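PDB 4R3U: 2-hydroxyisobutanoyl-CoA mutase large subunit from Aquincola tertiaricarbonis, which catalyses, together with the small cobalamin-binding subunit, the reversible isomerisation of 2-hydroxyisobutyryl-CoA and (S)-3-hydroxybutyryl-CoA. Local coordinates for residues L437-K442 against Q452-K457; A64-T69 against G418-E423; N111-Y116 against E493-D498. All blocks are in the same frame, centred on the assembly; numbering follows the deposited sequence.

The three contacts lie apart in one chain of TIM-barrel type. Contacts 1 and 2 share helix 420-442. Contact 2 holds its first turn against a loop, and contact 1 joins its last turns to helix 454-472. Their nearest atoms are about 17 Å apart. Contact 3 sits across the chain's centre from both, with nearest atoms about 30 Å from contact 1 and about 33 Å from contact 2. It lies nearest the bound 5'-deoxyadenosine and cobalamin: the Arg113 side chain is about 6 Å from the former and that of His495 about 8 Å from the latter. In contact 1, the Phe455 side chain is about 12 Å from cobalamin. Contact 2 lies away from these sites, next to the second large subunit.

Contact 1 (L437-K442 against Q452-K457); sequences LEEVEK and QGWFQK
The Trp454 indole meets helix 420-442 with the benzene half of its ring system. Glu439 OE2 lies at the ring edge, near its plane, 3.4 Å from Trp454 CZ2. Phe455 CE1 lies in the indole plane at the edge. Trp454 CE3 in turn stands 3.7 Å above the plane of the Phe455 ring, over its centre. The Phe455 ring also meets Phe270, on helix 264-283, edge-to-face.

The two segments belong to a helix-helix packing in the helical part that follows the last strand, 375-377, of the TIM-type barrel. The contact joins the end of helix 420-442 to the start of helix 454-472. The short helix 446-451 between them fills in alongside: Leu449 touches both aromatic side chains, and Thr446 touches Val440. Gly453 closes helix 446-451 in a Schellman motif with positive phi, and is also the N-cap of helix 454-472. The two rings follow directly after it.

Val440 is buried against both rings. Val440 CG2 is 3.7 Å from Trp454 CZ3 and 4.0 Å from Phe455 CE1. The valine meets the Trp454 side chain at a slant and that of Phe455 at about a right angle. Val440 CG1 is 4.1 Å from Phe455 CZ. The contact across the two segments is thus mainly apolar.

Glu439 brings the one charged group to the contact. Its chain is extended, with CG anti to the backbone N (chi1 -157°), and this carries the carboxylate out to the indole. The carboxylate and ring planes are 75° apart. The charge is met by a salt bridge from OE2 to Arg443, one turn further on, rather than by the indole. The ring nitrogen, Trp454 NE1, remains 4.1 Å from Glu439 OE2.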
loop_
_atom_site.group_PDB
_atom_site.type_symbol
_atom_site.label_atom_id
_atom_site.label_comp_id
_atom_site.label_asym_id
_atom_site.label_seq_id
_atom_site.Cartn_x
_atom_site.Cartn_y
_atom_site.Cartn_z
ATOM N N LEU A 437 -22.498 -1.195 -24.813
ATOM C CA LEU A 437 -23.476 -2.293 -24.823
ATOM C C LEU A 437 -24.539 -2.113 -25.933
ATOM O O LEU A 437 -24.989 -3.100 -26.527
ATOM C CB LEU A 437 -24.170 -2.404 -23.447
ATOM C CG LEU A 437 -23.353 -3.001 -22.301
ATOM C CD1 LEU A 437 -24.177 -3.028 -21.045
ATOM C CD2 LEU A 437 -22.891 -4.411 -22.627
ATOM N N GLU A 438 -24.896 -0.854 -26.209
ATOM C CA GLU A 438 -25.847 -0.434 -27.225
ATOM C C GLU A 438 -25.257 -0.664 -28.624
ATOM O O GLU A 438 -25.968 -1.158 -29.496
ATOM C CB GLU A 438 -26.193 1.038 -27.018
ATOM C CG GLU A 438 -27.642 1.363 -27.295
ATOM C CD GLU A 438 -27.938 2.847 -27.272
ATOM O OE1 GLU A 438 -27.514 3.530 -26.307
ATOM O OE2 GLU A 438 -28.598 3.328 -28.224
ATOM N N GLU A 439 -23.963 -0.323 -28.831
ATOM C CA GLU A 439 -23.249 -0.493 -30.100
ATOM C C GLU A 439 -23.097 -1.962 -30.436
ATOM O O GLU A 439 -23.305 -2.346 -31.580
ATOM C CB GLU A 439 -21.881 0.180 -30.053
ATOM C CG GLU A 439 -21.333 0.544 -31.422
ATOM C CD GLU A 439 -19.916 1.098 -31.406
ATOM O OE1 GLU A 439 -19.632 2.008 -30.592
ATOM O OE2 GLU A 439 -19.094 0.640 -32.232
ATOM N N VAL A 440 -22.779 -2.788 -29.434
ATOM C CA VAL A 440 -22.641 -4.241 -29.570
ATOM C C VAL A 440 -23.951 -4.835 -30.137
ATOM O O VAL A 440 -23.926 -5.602 -31.112
ATOM C CB VAL A 440 -22.200 -4.883 -28.223
ATOM C CG1 VAL A 440 -22.288 -6.402 -28.266
ATOM C CG2 VAL A 440 -20.785 -4.441 -27.842
ATOM N N GLU A 441 -25.090 -4.407 -29.570
ATOM C CA GLU A 441 -26.411 -4.842 -29.995
ATOM C C GLU A 441 -26.708 -4.351 -31.431
ATOM O O GLU A 441 -27.116 -5.154 -32.275
ATOM C CB GLU A 441 -27.446 -4.346 -28.988
ATOM C CG GLU A 441 -28.828 -4.929 -29.174
ATOM C CD GLU A 441 -29.843 -4.381 -28.193
ATOM O OE1 GLU A 441 -29.683 -4.645 -26.980
ATOM O OE2 GLU A 441 -30.813 -3.723 -28.634
ATOM N N LYS A 442 -26.438 -3.059 -31.711
ATOM C CA LYS A 442 -26.605 -2.431 -33.020
ATOM C C LYS A 442 -25.748 -3.117 -34.072
ATOM O O LYS A 442 -26.176 -3.218 -35.215
ATOM C CB LYS A 442 -26.226 -0.943 -32.952
ATOM C CG LYS A 442 -27.344 -0.051 -32.443
ATOM C CD LYS A 442 -27.870 0.862 -33.543
ATOM C CE LYS A 442 -29.079 1.644 -33.070
ATOM N NZ LYS A 442 -29.070 3.068 -33.524
ATOM N N GLN A 452 -16.082 -11.235 -35.992
ATOM C CA GLN A 452 -15.514 -10.133 -36.796
ATOM C C GLN A 452 -14.164 -9.648 -36.178
ATOM O O GLN A 452 -13.483 -8.813 -36.780
ATOM C CB GLN A 452 -16.505 -8.942 -36.879
ATOM C CG GLN A 452 -17.775 -9.159 -37.731
ATOM C CD GLN A 452 -18.842 -8.069 -37.535
ATOM O OE1 GLN A 452 -18.545 -6.905 -37.215
ATOM N NE2 GLN A 452 -20.119 -8.411 -37.728
ATOM N N GLY A 453 -13.842 -10.131 -34.967
ATOM C CA GLY A 453 -12.658 -9.757 -34.201
ATOM C C GLY A 453 -12.680 -8.328 -33.690
ATOM O O GLY A 453 -11.622 -7.739 -33.453
ATOM N N TRP A 454 -13.891 -7.768 -33.519
ATOM C CA TRP A 454 -14.150 -6.394 -33.103
ATOM C C TRP A 454 -13.657 -6.050 -31.685
ATOM O O TRP A 454 -13.066 -4.979 -31.486
ATOM C CB TRP A 454 -15.647 -6.086 -33.269
ATOM C CG TRP A 454 -16.068 -4.672 -32.960
ATOM C CD1 TRP A 454 -16.104 -3.617 -33.824
ATOM C CD2 TRP A 454 -16.625 -4.198 -31.722
ATOM N NE1 TRP A 454 -16.640 -2.512 -33.198
ATOM C CE2 TRP A 454 -16.972 -2.844 -31.912
ATOM C CE3 TRP A 454 -16.877 -4.796 -30.473
ATOM C CZ2 TRP A 454 -17.564 -2.080 -30.906
ATOM C CZ3 TRP A 454 -17.441 -4.034 -29.466
ATOM C CH2 TRP A 454 -17.795 -2.696 -29.690
ATOM N N PHE A 455 -13.938 -6.927 -30.710
ATOM C CA PHE A 455 -13.549 -6.757 -29.313
ATOM C C PHE A 455 -12.057 -6.776 -29.208
ATOM O O PHE A 455 -11.473 -5.873 -28.620
ATOM C CB PHE A 455 -14.144 -7.886 -28.436
ATOM C CG PHE A 455 -15.652 -7.837 -28.304
ATOM C CD1 PHE A 455 -16.265 -6.928 -27.438
ATOM C CD2 PHE A 455 -16.461 -8.691 -29.045
ATOM C CE1 PHE A 455 -17.656 -6.877 -27.324
ATOM C CE2 PHE A 455 -17.845 -8.668 -28.890
ATOM C CZ PHE A 455 -18.436 -7.759 -28.036
ATOM N N GLN A 456 -11.453 -7.814 -29.801
ATOM C CA GLN A 456 -10.024 -8.122 -29.863
ATOM C C GLN A 456 -9.243 -6.964 -30.521
ATOM O O GLN A 456 -8.151 -6.649 -30.058
ATOM C CB GLN A 456 -9.770 -9.465 -30.611
ATOM C CG GLN A 456 -10.635 -10.685 -30.149
ATOM C CD GLN A 456 -12.019 -10.893 -30.817
ATOM O OE1 GLN A 456 -12.985 -10.132 -30.626
ATOM N NE2 GLN A 456 -12.178 -12.006 -31.543
ATOM N N LYS A 457 -9.805 -6.310 -31.557
ATOM C CA LYS A 457 -9.123 -5.203 -32.231
ATOM C C LYS A 457 -9.085 -3.979 -31.336
ATOM O O LYS A 457 -8.086 -3.256 -31.327
ATOM C CB LYS A 457 -9.724 -4.898 -33.609
ATOM C CG LYS A 457 -9.226 -5.856 -34.692
ATOM C CD LYS A 457 -10.107 -5.835 -35.963
ATOM C CE LYS A 457 -9.704 -6.886 -36.970
ATOM N NZ LYS A 457 -10.710 -7.020 -38.059
#

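Contact 2 (A64-T69 against G418-E423); sequences ADIADT and GSYYVE
Ile66 packs against the first turn of helix 420-442 and makes every close approach between the two segments. The motif on its side is a type I beta turn, Ile66 to Thr69, in the long loop between strands 56-57 and 97-102. On the other side is a capped helix N-terminus, with Ser419 as the N-cap.

The tight part is wholly buried. The CG2 methyl of Ile66 is 3.3 Å from the backbone O of Tyr420 and 3.8 Å from Glu423 CB. The other branch of Ile66 starts at CG1, flanked by the residue's own N and C (chi1 61°). From there Ile66 CD1 reaches the edge of the Tyr420 ring, near its plane, 3.9 Å from Tyr420 CD1. It also approaches Gly418 O. Ile66 therefore spans the helix start from Gly418 to Glu423. Trp14 also touches Ile66.

The loose side rests on two aspartates. Asp68 is exposed and poorly ordered. Asp65, just before the turn, is partly exposed and pairs with Arg27 in a salt bridge. Thr69, by contrast, is buried, and its hydroxyl is hydrogen-bonded to that of Thr427, one turn after Glu423.

The helix start also faces the second large subunit. Ser419 OG accepts from Val422 N at 3.2 Å, the capping bond. The same hydroxyl is hydrogen-bonded to Pro415 O of that subunit, and Tyr420 packs on Gly418 of that subunit. The Glu423 chain bends at chi2 (-58°) and turns its carboxylate away from Ile66. Arg314 forms a salt bridge to its OE2. The anti lone pair of Glu423 OE2 receives a nearly straight bond from Gly418 N of the same chain, 2.8 Å long with an N-H...O angle of 172°.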
loop_
_atom_site.group_PDB
_atom_site.type_symbol
_atom_site.label_atom_id
_atom_site.label_comp_id
_atom_site.label_asym_id
_atom_site.label_seq_id
_atom_site.Cartn_x
_atom_site.Cartn_y
_atom_site.Cartn_z
ATOM N N ALA A 64 -21.933 20.040 -7.224
ATOM C CA ALA A 64 -22.553 20.456 -8.480
ATOM C C ALA A 64 -22.349 19.407 -9.588
ATOM O O ALA A 64 -23.268 19.137 -10.377
ATOM C CB ALA A 64 -22.017 21.816 -8.909
ATOM N N ASP A 65 -21.157 18.796 -9.608
ATOM C CA ASP A 65 -20.742 17.773 -10.580
ATOM C C ASP A 65 -21.558 16.495 -10.492
ATOM O O ASP A 65 -21.609 15.761 -11.468
ATOM C CB ASP A 65 -19.242 17.453 -10.422
ATOM C CG ASP A 65 -18.335 18.646 -10.609
ATOM O OD1 ASP A 65 -18.406 19.288 -11.684
ATOM O OD2 ASP A 65 -17.566 18.950 -9.684
ATOM N N ILE A 66 -22.169 16.220 -9.330
ATOM C CA ILE A 66 -22.957 15.003 -9.110
ATOM C C ILE A 66 -24.463 15.233 -8.931
ATOM O O ILE A 66 -25.204 14.272 -8.732
ATOM C CB ILE A 66 -22.323 14.067 -8.033
ATOM C CG1 ILE A 66 -22.208 14.737 -6.643
ATOM C CG2 ILE A 66 -20.986 13.521 -8.518
ATOM C CD1 ILE A 66 -22.279 13.747 -5.488
ATOM N N ALA A 67 -24.905 16.498 -9.018
ATOM C CA ALA A 67 -26.300 16.936 -8.869
ATOM C C ALA A 67 -27.259 16.230 -9.835
ATOM O O ALA A 67 -28.415 16.009 -9.479
ATOM C CB ALA A 67 -26.400 18.446 -9.049
ATOM N N ASP A 68 -26.774 15.849 -11.034
ATOM C CA ASP A 68 -27.584 15.163 -12.028
ATOM C C ASP A 68 -27.735 13.659 -11.770
ATOM O O ASP A 68 -28.604 13.035 -12.368
ATOM C CB ASP A 68 -27.151 15.524 -13.463
ATOM C CG ASP A 68 -27.257 17.024 -13.800
ATOM O OD1 ASP A 68 -28.118 17.726 -13.196
ATOM O OD2 ASP A 68 -26.500 17.492 -14.679
ATOM N N THR A 69 -26.941 13.090 -10.834
ATOM C CA THR A 69 -27.071 11.692 -10.422
ATOM C C THR A 69 -28.027 11.665 -9.214
ATOM O O THR A 69 -27.702 12.242 -8.167
ATOM C CB THR A 69 -25.719 11.058 -10.054
ATOM O OG1 THR A 69 -24.823 11.134 -11.156
ATOM C CG2 THR A 69 -25.857 9.618 -9.619
ATOM N N GLY A 418 -20.439 8.990 -1.889
ATOM C CA GLY A 418 -20.663 10.424 -1.761
ATOM C C GLY A 418 -19.560 11.291 -2.312
ATOM O O GLY A 418 -19.806 12.458 -2.621
ATOM N N SER A 419 -18.330 10.742 -2.409
ATOM C CA SER A 419 -17.153 11.425 -2.955
ATOM C C SER A 419 -17.547 12.027 -4.291
ATOM O O SER A 419 -18.035 11.312 -5.179
ATOM C CB SER A 419 -15.994 10.447 -3.138
ATOM O OG SER A 419 -15.012 10.928 -4.040
ATOM N N TYR A 420 -17.388 13.351 -4.418
ATOM C CA TYR A 420 -17.766 14.033 -5.647
ATOM C C TYR A 420 -17.098 13.437 -6.890
ATOM O O TYR A 420 -17.773 13.179 -7.880
ATOM C CB TYR A 420 -17.537 15.537 -5.521
ATOM C CG TYR A 420 -18.154 16.177 -4.296
ATOM C CD1 TYR A 420 -19.475 15.906 -3.929
ATOM C CD2 TYR A 420 -17.441 17.102 -3.536
ATOM C CE1 TYR A 420 -20.056 16.521 -2.820
ATOM C CE2 TYR A 420 -18.024 17.753 -2.451
ATOM C CZ TYR A 420 -19.330 17.460 -2.095
ATOM O OH TYR A 420 -19.857 18.088 -0.993
ATOM N N TYR A 421 -15.804 13.128 -6.792
ATOM C CA TYR A 421 -15.008 12.538 -7.857
ATOM C C TYR A 421 -15.438 11.106 -8.140
ATOM O O TYR A 421 -15.763 10.800 -9.297
ATOM C CB TYR A 421 -13.495 12.660 -7.539
ATOM C CG TYR A 421 -12.560 11.907 -8.469
ATOM C CD1 TYR A 421 -12.766 11.901 -9.854
ATOM C CD2 TYR A 421 -11.442 11.237 -7.975
ATOM C CE1 TYR A 421 -11.936 11.181 -10.709
ATOM C CE2 TYR A 421 -10.585 10.534 -8.826
ATOM C CZ TYR A 421 -10.847 10.494 -10.191
ATOM O OH TYR A 421 -10.021 9.781 -11.036
ATOM N N VAL A 422 -15.462 10.229 -7.103
ATOM C CA VAL A 422 -15.809 8.817 -7.278
ATOM C C VAL A 422 -17.232 8.701 -7.805
ATOM O O VAL A 422 -17.463 7.955 -8.758
ATOM C CB VAL A 422 -15.502 7.947 -6.019
ATOM C CG1 VAL A 422 -15.851 6.459 -6.230
ATOM C CG2 VAL A 422 -14.046 8.097 -5.584
ATOM N N GLU A 423 -18.160 9.516 -7.281
ATOM C CA GLU A 423 -19.549 9.510 -7.756
ATOM C C GLU A 423 -19.733 9.940 -9.209
ATOM O O GLU A 423 -20.468 9.278 -9.939
ATOM C CB GLU A 423 -20.521 10.209 -6.794
ATOM C CG GLU A 423 -20.666 9.538 -5.429
ATOM C CD GLU A 423 -21.112 8.089 -5.316
ATOM O OE1 GLU A 423 -21.402 7.439 -6.346
ATOM O OE2 GLU A 423 -21.166 7.599 -4.167
#

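Contact 3 (N111-Y116 against E493-D498); sequences NKRFKY and EIHPYD
Arg113 and His495 reach for each other from opposite directions, each with CG anti to its own backbone N (chi1 -173° and -174°). The Arg113 chain then bends at chi2 and chi3, which brings NH1 to the imidazole. Arg113 NH1 is 3.1 Å from His495 ND1 and 3.2 Å from His495 CE1. ND1 lies at the edge of the guanidinium, near its plane. The two flat groups are almost perpendicular, 81° apart.

Arg113 belongs to helix 107-119, the connection of a beta-alpha-beta crossover between the adjacent parallel strands 97-102 and 125-128 of the TIM-type barrel. His495 lies in the loop between helices 454-472 and 501-515. This side-chain pair is the whole contact between the two segments, with Arg113 CA and His495 CA 11.8 Å apart.

Neighbours fix both groups. Arg113 NH2 donates to the backbone O of Pro388, a residue of the 5'-deoxyadenosine pocket. Phe104 packs on Arg113 and meets the His495 ring edge-to-face. Pro496 CD sits 3.8 Å above one face of the His495 ring, offset toward its rim.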
loop_
_atom_site.group_PDB
_atom_site.type_symbol
_atom_site.label_atom_id
_atom_site.label_comp_id
_atom_site.label_asym_id
_atom_site.label_seq_id
_atom_site.Cartn_x
_atom_site.Cartn_y
_atom_site.Cartn_z
ATOM N N ASN A 111 -1.742 -29.663 -3.634
ATOM C CA ASN A 111 -2.394 -29.942 -2.347
ATOM C C ASN A 111 -1.524 -29.451 -1.171
ATOM O O ASN A 111 -2.060 -28.909 -0.210
ATOM C CB ASN A 111 -2.687 -31.440 -2.201
ATOM C CG ASN A 111 -3.308 -31.827 -0.893
ATOM O OD1 ASN A 111 -2.629 -32.328 0.001
ATOM N ND2 ASN A 111 -4.608 -31.598 -0.751
ATOM N N LYS A 112 -0.186 -29.641 -1.261
ATOM C CA LYS A 112 0.798 -29.199 -0.273
ATOM C C LYS A 112 0.738 -27.647 -0.162
ATOM O O LYS A 112 0.683 -27.111 0.957
ATOM C CB LYS A 112 2.209 -29.708 -0.662
ATOM C CG LYS A 112 3.335 -29.333 0.326
ATOM C CD LYS A 112 4.730 -29.403 -0.303
ATOM C CE LYS A 112 5.358 -28.049 -0.649
ATOM N NZ LYS A 112 5.148 -27.628 -2.068
ATOM N N ARG A 113 0.697 -26.942 -1.324
ATOM C CA ARG A 113 0.557 -25.474 -1.390
ATOM C C ARG A 113 -0.796 -24.996 -0.818
ATOM O O ARG A 113 -0.802 -23.994 -0.114
ATOM C CB ARG A 113 0.765 -24.942 -2.823
ATOM C CG ARG A 113 0.803 -23.406 -2.952
ATOM C CD ARG A 113 1.924 -22.725 -2.167
ATOM N NE ARG A 113 3.207 -22.961 -2.812
ATOM C CZ ARG A 113 3.758 -22.129 -3.682
ATOM N NH1 ARG A 113 4.900 -22.437 -4.262
ATOM N NH2 ARG A 113 3.126 -21.019 -4.045
ATOM N N PHE A 114 -1.932 -25.719 -1.083
ATOM C CA PHE A 114 -3.246 -25.387 -0.490
ATOM C C PHE A 114 -3.109 -25.310 1.022
ATOM O O PHE A 114 -3.509 -24.321 1.634
ATOM C CB PHE A 114 -4.335 -26.428 -0.833
ATOM C CG PHE A 114 -4.862 -26.404 -2.246
ATOM C CD1 PHE A 114 -4.640 -25.304 -3.078
ATOM C CD2 PHE A 114 -5.563 -27.493 -2.761
ATOM C CE1 PHE A 114 -5.129 -25.293 -4.392
ATOM C CE2 PHE A 114 -6.091 -27.455 -4.054
ATOM C CZ PHE A 114 -5.853 -26.363 -4.868
ATOM N N LYS A 115 -2.515 -26.361 1.603
ATOM C CA LYS A 115 -2.290 -26.527 3.048
ATOM C C LYS A 115 -1.412 -25.430 3.617
ATOM O O LYS A 115 -1.771 -24.861 4.651
ATOM C CB LYS A 115 -1.805 -27.944 3.371
ATOM C CG LYS A 115 -2.876 -28.974 3.023
ATOM C CD LYS A 115 -2.403 -30.404 3.086
ATOM C CE LYS A 115 -3.571 -31.360 3.047
ATOM N NZ LYS A 115 -3.130 -32.736 2.674
ATOM N N TYR A 116 -0.326 -25.057 2.903
ATOM C CA TYR A 116 0.550 -23.952 3.283
ATOM C C TYR A 116 -0.242 -22.631 3.329
ATOM O O TYR A 116 -0.150 -21.874 4.310
ATOM C CB TYR A 116 1.716 -23.810 2.292
ATOM C CG TYR A 116 2.530 -22.569 2.545
ATOM C CD1 TYR A 116 3.487 -22.534 3.560
ATOM C CD2 TYR A 116 2.291 -21.394 1.827
ATOM C CE1 TYR A 116 4.215 -21.372 3.828
ATOM C CE2 TYR A 116 2.993 -20.220 2.107
ATOM C CZ TYR A 116 3.969 -20.223 3.093
ATOM O OH TYR A 116 4.698 -19.093 3.349
ATOM N N GLU A 493 14.466 -15.875 -4.988
ATOM C CA GLU A 493 14.170 -17.296 -4.918
ATOM C C GLU A 493 13.091 -17.547 -5.991
ATOM O O GLU A 493 12.070 -16.847 -6.006
ATOM C CB GLU A 493 13.659 -17.652 -3.508
ATOM C CG GLU A 493 12.891 -18.965 -3.441
ATOM C CD GLU A 493 12.327 -19.417 -2.103
ATOM O OE1 GLU A 493 11.903 -20.592 -2.042
ATOM O OE2 GLU A 493 12.313 -18.630 -1.122
ATOM N N ILE A 494 13.325 -18.506 -6.897
ATOM C CA ILE A 494 12.347 -18.804 -7.940
ATOM C C ILE A 494 11.726 -20.164 -7.714
ATOM O O ILE A 494 12.452 -21.130 -7.446
ATOM C CB ILE A 494 12.989 -18.665 -9.362
ATOM C CG1 ILE A 494 13.511 -17.240 -9.632
ATOM C CG2 ILE A 494 12.098 -19.209 -10.505
ATOM C CD1 ILE A 494 12.456 -16.170 -9.698
ATOM N N HIS A 495 10.395 -20.260 -7.869
ATOM C CA HIS A 495 9.704 -21.543 -7.769
ATOM C C HIS A 495 10.197 -22.481 -8.893
ATOM O O HIS A 495 10.161 -22.097 -10.062
ATOM C CB HIS A 495 8.183 -21.383 -7.860
ATOM C CG HIS A 495 7.445 -22.670 -7.604
ATOM N ND1 HIS A 495 7.201 -23.084 -6.285
ATOM C CD2 HIS A 495 6.919 -23.590 -8.452
ATOM C CE1 HIS A 495 6.529 -24.214 -6.381
ATOM N NE2 HIS A 495 6.316 -24.555 -7.651
ATOM N N PRO A 496 10.702 -23.695 -8.558
ATOM C CA PRO A 496 11.225 -24.578 -9.613
ATOM C C PRO A 496 10.215 -25.597 -10.123
ATOM O O PRO A 496 9.270 -26.002 -9.434
ATOM C CB PRO A 496 12.398 -25.274 -8.927
ATOM C CG PRO A 496 11.976 -25.327 -7.439
ATOM C CD PRO A 496 10.881 -24.300 -7.213
ATOM N N TYR A 497 10.462 -26.040 -11.345
ATOM C CA TYR A 497 9.708 -27.085 -11.998
ATOM C C TYR A 497 10.388 -28.407 -11.633
ATOM O O TYR A 497 11.612 -28.528 -11.735
ATOM C CB TYR A 497 9.716 -26.871 -13.535
ATOM C CG TYR A 497 8.952 -27.927 -14.312
ATOM C CD1 TYR A 497 7.573 -28.071 -14.162
ATOM C CD2 TYR A 497 9.609 -28.792 -15.181
ATOM C CE1 TYR A 497 6.871 -29.069 -14.833
ATOM C CE2 TYR A 497 8.913 -29.788 -15.874
ATOM C CZ TYR A 497 7.542 -29.917 -15.701
ATOM O OH TYR A 497 6.841 -30.881 -16.380
ATOM N N ASP A 498 9.592 -29.381 -11.179
ATOM C CA ASP A 498 10.041 -30.727 -10.842
ATOM C C ASP A 498 10.005 -31.517 -12.155
ATOM O O ASP A 498 8.920 -31.728 -12.732
ATOM C CB ASP A 498 9.089 -31.338 -9.790
ATOM C CG ASP A 498 9.377 -32.760 -9.341
ATOM O OD1 ASP A 498 10.317 -33.391 -9.894
ATOM O OD2 ASP A 498 8.633 -33.263 -8.475
#